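Local coordinates for protein alanine racemase (Oenococcus oeni PSU-1, PDB 3HUR) that is an alanine racemase family protein, built from an N-terminal TIM-barrel domain and a C-terminal beta domain, at residues I26-L39 / S219-G231. Sequence-based numbering, arbitrary orientation.
Sequences IREWTKAKKVYAVL and SFAAIRPGQLISG. With SO4 (sulfate ion), chain B.
Tyr36 N donates to Ile223 O at 2.9 Å, one of a row of backbone bonds that tie strand 34-38 and Lys33 before it to strand 222-223 and the residues on either side of it. Upstream, Ala221 O takes two donors, a nearly straight one from Lys34 N (3.0 Å) and a more bent one from Lys33 N; Ile223 N returns a bond to Lys34 O, and Val38 N reaches Pro225 O at 2.9 Å. The pairing is parallel and joins the first and last strands of the TIM barrel, closing the cylinder. Apolar groups fill the layer between this seam and helix 16-30. Ile223 has the largest share: CG1 stands between the backbone N and the carbonyl carbon (chi1 67°), which carries CD1 to the last turn of the helix, against Ile26 CG2 (3.8 Å) and Thr30 OG1, while CG2 meets Ala32 CB. Val35 lies across the same side chain through CG2 and puts CG1 against the Pro225 ring. Thr30 crosses Phe220 at about a right angle, CB to CD1 3.7 Å, and its OG1 is bonded back to Ile26 O in the carbonyl plane. On the barrel's inner side, Ala222 CB sits over one face of the Tyr36 ring, a CH-pi contact 4.0 Å from the centroid; the Arg224 side chain crosses Tyr36 obliquely, and Arg224 NH2 and NE go on to hydrogen bonds with Thr164 O and Ser202 OG. Beyond the strands, a sulfate ion accepts from Gln227 N (3.3 Å) and weakly from Gly226 N, with Ser206 as a further partner.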
loop_
_atom_site.group_PDB
_atom_site.type_symbol
_atom_site.label_atom_id
_atom_site.label_comp_id
_atom_site.label_asym_id
_atom_site.label_seq_id
_atom_site.Cartn_x
_atom_site.Cartn_y
_atom_site.Cartn_z
ATOM N N ILE A 26 -9.186 -10.555 35.615
ATOM C CA ILE A 26 -10.391 -11.052 35.006
ATOM C C ILE A 26 -10.914 -12.291 35.760
ATOM O O ILE A 26 -12.088 -12.665 35.616
ATOM C CB ILE A 26 -10.211 -11.300 33.494
ATOM C CG1 ILE A 26 -11.564 -11.280 32.800
ATOM C CG2 ILE A 26 -9.508 -12.621 33.223
ATOM C CD1 ILE A 26 -12.258 -9.928 32.814
ATOM N N ARG A 27 -10.035 -12.926 36.537
ATOM C CA ARG A 27 -10.431 -13.991 37.461
ATOM C C ARG A 27 -11.327 -13.380 38.561
ATOM O O ARG A 27 -12.394 -13.885 38.837
ATOM C CB ARG A 27 -9.218 -14.662 38.106
ATOM C CG ARG A 27 -9.524 -16.012 38.751
ATOM C CD ARG A 27 -8.329 -16.569 39.540
ATOM N NE ARG A 27 -8.198 -18.015 39.336
ATOM C CZ ARG A 27 -7.313 -18.609 38.533
ATOM N NH1 ARG A 27 -6.426 -17.898 37.843
ATOM N NH2 ARG A 27 -7.306 -19.934 38.423
ATOM N N GLU A 28 -10.862 -12.284 39.153
ATOM C CA GLU A 28 -11.576 -11.627 40.231
ATOM C C GLU A 28 -12.842 -10.981 39.725
ATOM O O GLU A 28 -13.783 -10.842 40.476
ATOM C CB GLU A 28 -10.719 -10.538 40.911
ATOM C CG GLU A 28 -9.427 -11.043 41.552
ATOM C CD GLU A 28 -8.438 -9.898 41.895
ATOM O OE1 GLU A 28 -8.911 -8.857 42.434
ATOM O OE2 GLU A 28 -7.202 -10.046 41.637
ATOM N N TRP A 29 -12.860 -10.568 38.470
ATOM C CA TRP A 29 -13.979 -9.829 37.916
ATOM C C TRP A 29 -15.152 -10.762 37.689
ATOM O O TRP A 29 -16.318 -10.335 37.706
ATOM C CB TRP A 29 -13.545 -9.228 36.588
ATOM C CG TRP A 29 -14.541 -8.357 35.847
ATOM C CD1 TRP A 29 -15.237 -8.689 34.717
ATOM C CD2 TRP A 29 -14.878 -6.994 36.140
ATOM N NE1 TRP A 29 -15.999 -7.617 34.298
ATOM C CE2 TRP A 29 -15.795 -6.567 35.157
ATOM C CE3 TRP A 29 -14.510 -6.096 37.158
ATOM C CZ2 TRP A 29 -16.359 -5.276 35.166
ATOM C CZ3 TRP A 29 -15.061 -4.796 37.152
ATOM C CH2 TRP A 29 -15.977 -4.411 36.166
ATOM N N THR A 30 -14.837 -12.022 37.439
ATOM C CA THR A 30 -15.845 -13.011 37.072
ATOM C C THR A 30 -16.012 -14.074 38.175
ATOM O O THR A 30 -16.791 -15.012 38.030
ATOM C CB THR A 30 -15.492 -13.674 35.700
ATOM O OG1 THR A 30 -14.360 -14.547 35.834
ATOM C CG2 THR A 30 -15.197 -12.608 34.640
ATOM N N LYS A 31 -15.281 -13.913 39.277
ATOM C CA LYS A 31 -15.182 -14.931 40.310
ATOM C C LYS A 31 -15.007 -16.320 39.711
ATOM O O LYS A 31 -15.797 -17.221 39.942
ATOM C CB LYS A 31 -16.421 -14.856 41.227
ATOM C CG LYS A 31 -16.164 -14.168 42.570
ATOM C CD LYS A 31 -16.132 -12.623 42.520
ATOM C CE LYS A 31 -15.973 -12.022 43.984
ATOM N NZ LYS A 31 -15.343 -10.641 44.077
ATOM N N ALA A 32 -13.955 -16.503 38.935
ATOM C CA ALA A 32 -13.779 -17.728 38.183
ATOM C C ALA A 32 -12.953 -18.704 38.983
ATOM O O ALA A 32 -12.133 -18.299 39.804
ATOM C CB ALA A 32 -13.108 -17.424 36.901
ATOM N N LYS A 33 -13.159 -19.995 38.735
ATOM C CA LYS A 33 -12.438 -21.022 39.485
ATOM C C LYS A 33 -11.205 -21.401 38.695
ATOM O O LYS A 33 -10.090 -21.255 39.168
ATOM C CB LYS A 33 -13.340 -22.252 39.786
ATOM C CG LYS A 33 -14.427 -21.999 40.933
ATOM C CD LYS A 33 -13.866 -21.084 42.123
ATOM C CE LYS A 33 -14.757 -21.064 43.406
ATOM N NZ LYS A 33 -16.220 -20.811 43.113
ATOM N N LYS A 34 -11.436 -21.841 37.468
ATOM C CA LYS A 34 -10.401 -22.178 36.548
ATOM C C LYS A 34 -10.234 -21.052 35.501
ATOM O O LYS A 34 -11.198 -20.429 35.108
ATOM C CB LYS A 34 -10.807 -23.474 35.873
ATOM C CG LYS A 34 -10.959 -24.670 36.834
ATOM C CD LYS A 34 -9.753 -25.614 36.727
ATOM C CE LYS A 34 -9.665 -26.675 37.859
ATOM N NZ LYS A 34 -8.209 -26.850 38.271
ATOM N N VAL A 35 -9.000 -20.766 35.082
ATOM C CA VAL A 35 -8.738 -19.858 33.949
ATOM C C VAL A 35 -7.930 -20.604 32.901
ATOM O O VAL A 35 -6.863 -21.105 33.217
ATOM C CB VAL A 35 -7.996 -18.606 34.372
ATOM C CG1 VAL A 35 -7.555 -17.794 33.150
ATOM C CG2 VAL A 35 -8.866 -17.789 35.243
ATOM N N TYR A 36 -8.503 -20.720 31.703
ATOM C CA TYR A 36 -7.884 -21.278 30.518
ATOM C C TYR A 36 -7.443 -20.140 29.585
ATOM O O TYR A 36 -8.289 -19.459 28.990
ATOM C CB TYR A 36 -8.888 -22.117 29.742
ATOM C CG TYR A 36 -9.519 -23.249 30.502
ATOM C CD1 TYR A 36 -10.600 -23.934 29.971
ATOM C CD2 TYR A 36 -9.041 -23.649 31.749
ATOM C CE1 TYR A 36 -11.182 -24.969 30.644
ATOM C CE2 TYR A 36 -9.621 -24.682 32.421
ATOM C CZ TYR A 36 -10.694 -25.332 31.871
ATOM O OH TYR A 36 -11.250 -26.380 32.549
ATOM N N ALA A 37 -6.131 -19.951 29.448
ATOM C CA ALA A 37 -5.560 -18.826 28.684
ATOM C C ALA A 37 -5.563 -19.207 27.236
ATOM O O ALA A 37 -5.003 -20.242 26.889
ATOM C CB ALA A 37 -4.167 -18.564 29.135
ATOM N N VAL A 38 -6.256 -18.427 26.402
ATOM C CA VAL A 38 -6.311 -18.713 24.991
ATOM C C VAL A 38 -5.154 -17.944 24.326
ATOM O O VAL A 38 -5.030 -16.747 24.456
ATOM C CB VAL A 38 -7.699 -18.358 24.362
ATOM C CG1 VAL A 38 -7.732 -18.710 22.878
ATOM C CG2 VAL A 38 -8.854 -19.088 25.062
ATOM N N LEU A 39 -4.331 -18.676 23.598
ATOM C CA LEU A 39 -3.175 -18.157 22.959
ATOM C C LEU A 39 -3.214 -18.529 21.493
ATOM O O LEU A 39 -2.592 -19.495 21.075
ATOM C CB LEU A 39 -1.961 -18.806 23.590
ATOM C CG LEU A 39 -1.676 -18.316 25.006
ATOM C CD1 LEU A 39 -0.398 -18.965 25.441
ATOM C CD2 LEU A 39 -1.572 -16.756 25.068
ATOM N N SER A 219 -22.177 -19.227 33.556
ATOM C CA SER A 219 -21.198 -19.878 34.437
ATOM C C SER A 219 -19.763 -19.398 34.136
ATOM O O SER A 219 -19.293 -19.421 33.003
ATOM C CB SER A 219 -21.242 -21.397 34.279
ATOM O OG SER A 219 -20.196 -22.001 35.033
ATOM N N PHE A 220 -19.085 -18.969 35.181
ATOM C CA PHE A 220 -17.704 -18.597 35.093
ATOM C C PHE A 220 -16.838 -19.676 35.703
ATOM O O PHE A 220 -15.687 -19.455 36.080
ATOM C CB PHE A 220 -17.552 -17.232 35.725
ATOM C CG PHE A 220 -18.320 -16.187 34.978
ATOM C CD1 PHE A 220 -17.844 -15.717 33.755
ATOM C CD2 PHE A 220 -19.552 -15.751 35.435
ATOM C CE1 PHE A 220 -18.552 -14.789 33.018
ATOM C CE2 PHE A 220 -20.275 -14.814 34.714
ATOM C CZ PHE A 220 -19.766 -14.325 33.493
ATOM N N ALA A 221 -17.382 -20.884 35.729
ATOM C CA ALA A 221 -16.646 -22.005 36.292
ATOM C C ALA A 221 -15.213 -22.023 35.688
ATOM O O ALA A 221 -14.222 -21.939 36.426
ATOM C CB ALA A 221 -17.395 -23.321 36.032
ATOM N N ALA A 222 -15.145 -22.102 34.354
ATOM C CA ALA A 222 -13.888 -22.031 33.597
ATOM C C ALA A 222 -14.029 -20.993 32.493
ATOM O O ALA A 222 -14.739 -21.213 31.481
ATOM C CB ALA A 222 -13.537 -23.367 32.988
ATOM N N ILE A 223 -13.354 -19.866 32.708
ATOM C CA ILE A 223 -13.279 -18.812 31.715
ATOM C C ILE A 223 -12.114 -19.029 30.726
ATOM O O ILE A 223 -11.155 -19.734 31.025
ATOM C CB ILE A 223 -13.221 -17.431 32.367
ATOM C CG1 ILE A 223 -11.932 -17.199 33.155
ATOM C CG2 ILE A 223 -14.444 -17.228 33.262
ATOM C CD1 ILE A 223 -11.768 -15.701 33.628
ATOM N N ARG A 224 -12.262 -18.446 29.535
ATOM C CA ARG A 224 -11.363 -18.642 28.392
ATOM C C ARG A 224 -10.887 -17.328 27.803
ATOM O O ARG A 224 -11.166 -17.029 26.664
ATOM C CB ARG A 224 -12.097 -19.418 27.320
ATOM C CG ARG A 224 -12.184 -20.864 27.636
ATOM C CD ARG A 224 -12.746 -21.606 26.435
ATOM N NE ARG A 224 -14.154 -21.694 26.726
ATOM C CZ ARG A 224 -15.165 -21.385 25.939
ATOM N NH1 ARG A 224 -15.043 -21.051 24.676
ATOM N NH2 ARG A 224 -16.347 -21.497 26.472
ATOM N N PRO A 225 -10.186 -16.513 28.586
ATOM C CA PRO A 225 -9.723 -15.228 28.073
ATOM C C PRO A 225 -8.654 -15.379 27.000
ATOM O O PRO A 225 -7.689 -16.086 27.203
ATOM C CB PRO A 225 -9.144 -14.563 29.303
ATOM C CG PRO A 225 -8.861 -15.644 30.209
ATOM C CD PRO A 225 -9.861 -16.662 30.001
ATOM N N GLY A 226 -8.891 -14.764 25.850
ATOM C CA GLY A 226 -7.943 -14.755 24.713
ATOM C C GLY A 226 -7.475 -13.344 24.426
ATOM O O GLY A 226 -6.593 -12.847 25.087
ATOM N N GLN A 227 -8.107 -12.675 23.487
ATOM C CA GLN A 227 -7.621 -11.392 23.037
ATOM C C GLN A 227 -7.433 -10.391 24.127
ATOM O O GLN A 227 -6.637 -9.445 23.964
ATOM C CB GLN A 227 -8.582 -10.727 22.117
ATOM C CG GLN A 227 -8.750 -11.309 20.815
ATOM C CD GLN A 227 -9.429 -10.314 19.883
ATOM O OE1 GLN A 227 -10.439 -10.632 19.262
ATOM N NE2 GLN A 227 -8.857 -9.105 19.772
ATOM N N LEU A 228 -8.180 -10.523 25.208
ATOM C CA LEU A 228 -8.105 -9.523 26.251
ATOM C C LEU A 228 -6.812 -9.634 27.033
ATOM O O LEU A 228 -6.510 -8.757 27.877
ATOM C CB LEU A 228 -9.288 -9.644 27.232
ATOM C CG LEU A 228 -9.289 -10.766 28.293
ATOM C CD1 LEU A 228 -8.327 -10.535 29.419
ATOM C CD2 LEU A 228 -10.708 -10.878 28.859
ATOM N N ILE A 229 -6.087 -10.731 26.839
ATOM C CA ILE A 229 -4.836 -10.897 27.559
ATOM C C ILE A 229 -3.869 -9.754 27.260
ATOM O O ILE A 229 -3.134 -9.324 28.121
ATOM C CB ILE A 229 -4.149 -12.194 27.191
ATOM C CG1 ILE A 229 -4.946 -13.393 27.770
ATOM C CG2 ILE A 229 -2.764 -12.140 27.710
ATOM C CD1 ILE A 229 -4.508 -14.813 27.266
ATOM N N SER A 230 -3.887 -9.268 26.027
ATOM C CA SER A 230 -2.961 -8.238 25.604
ATOM C C SER A 230 -3.337 -6.874 26.118
ATOM O O SER A 230 -2.531 -5.936 26.040
ATOM C CB SER A 230 -2.897 -8.187 24.097
ATOM O OG SER A 230 -4.036 -7.568 23.536
ATOM N N GLY A 231 -4.552 -6.747 26.642
ATOM C CA GLY A 231 -5.009 -5.480 27.205
ATOM C C GLY A 231 -5.745 -4.584 26.215
ATOM O O GLY A 231 -6.087 -3.424 26.517
HETATM S S SO4 B . -11.630 -14.535 22.646
HETATM O O1 SO4 B . -10.750 -13.703 21.865
HETATM O O2 SO4 B . -13.021 -14.355 22.320
HETATM O O3 SO4 B . -11.380 -15.904 22.302
HETATM O O4 SO4 B . -11.358 -14.117 24.013
#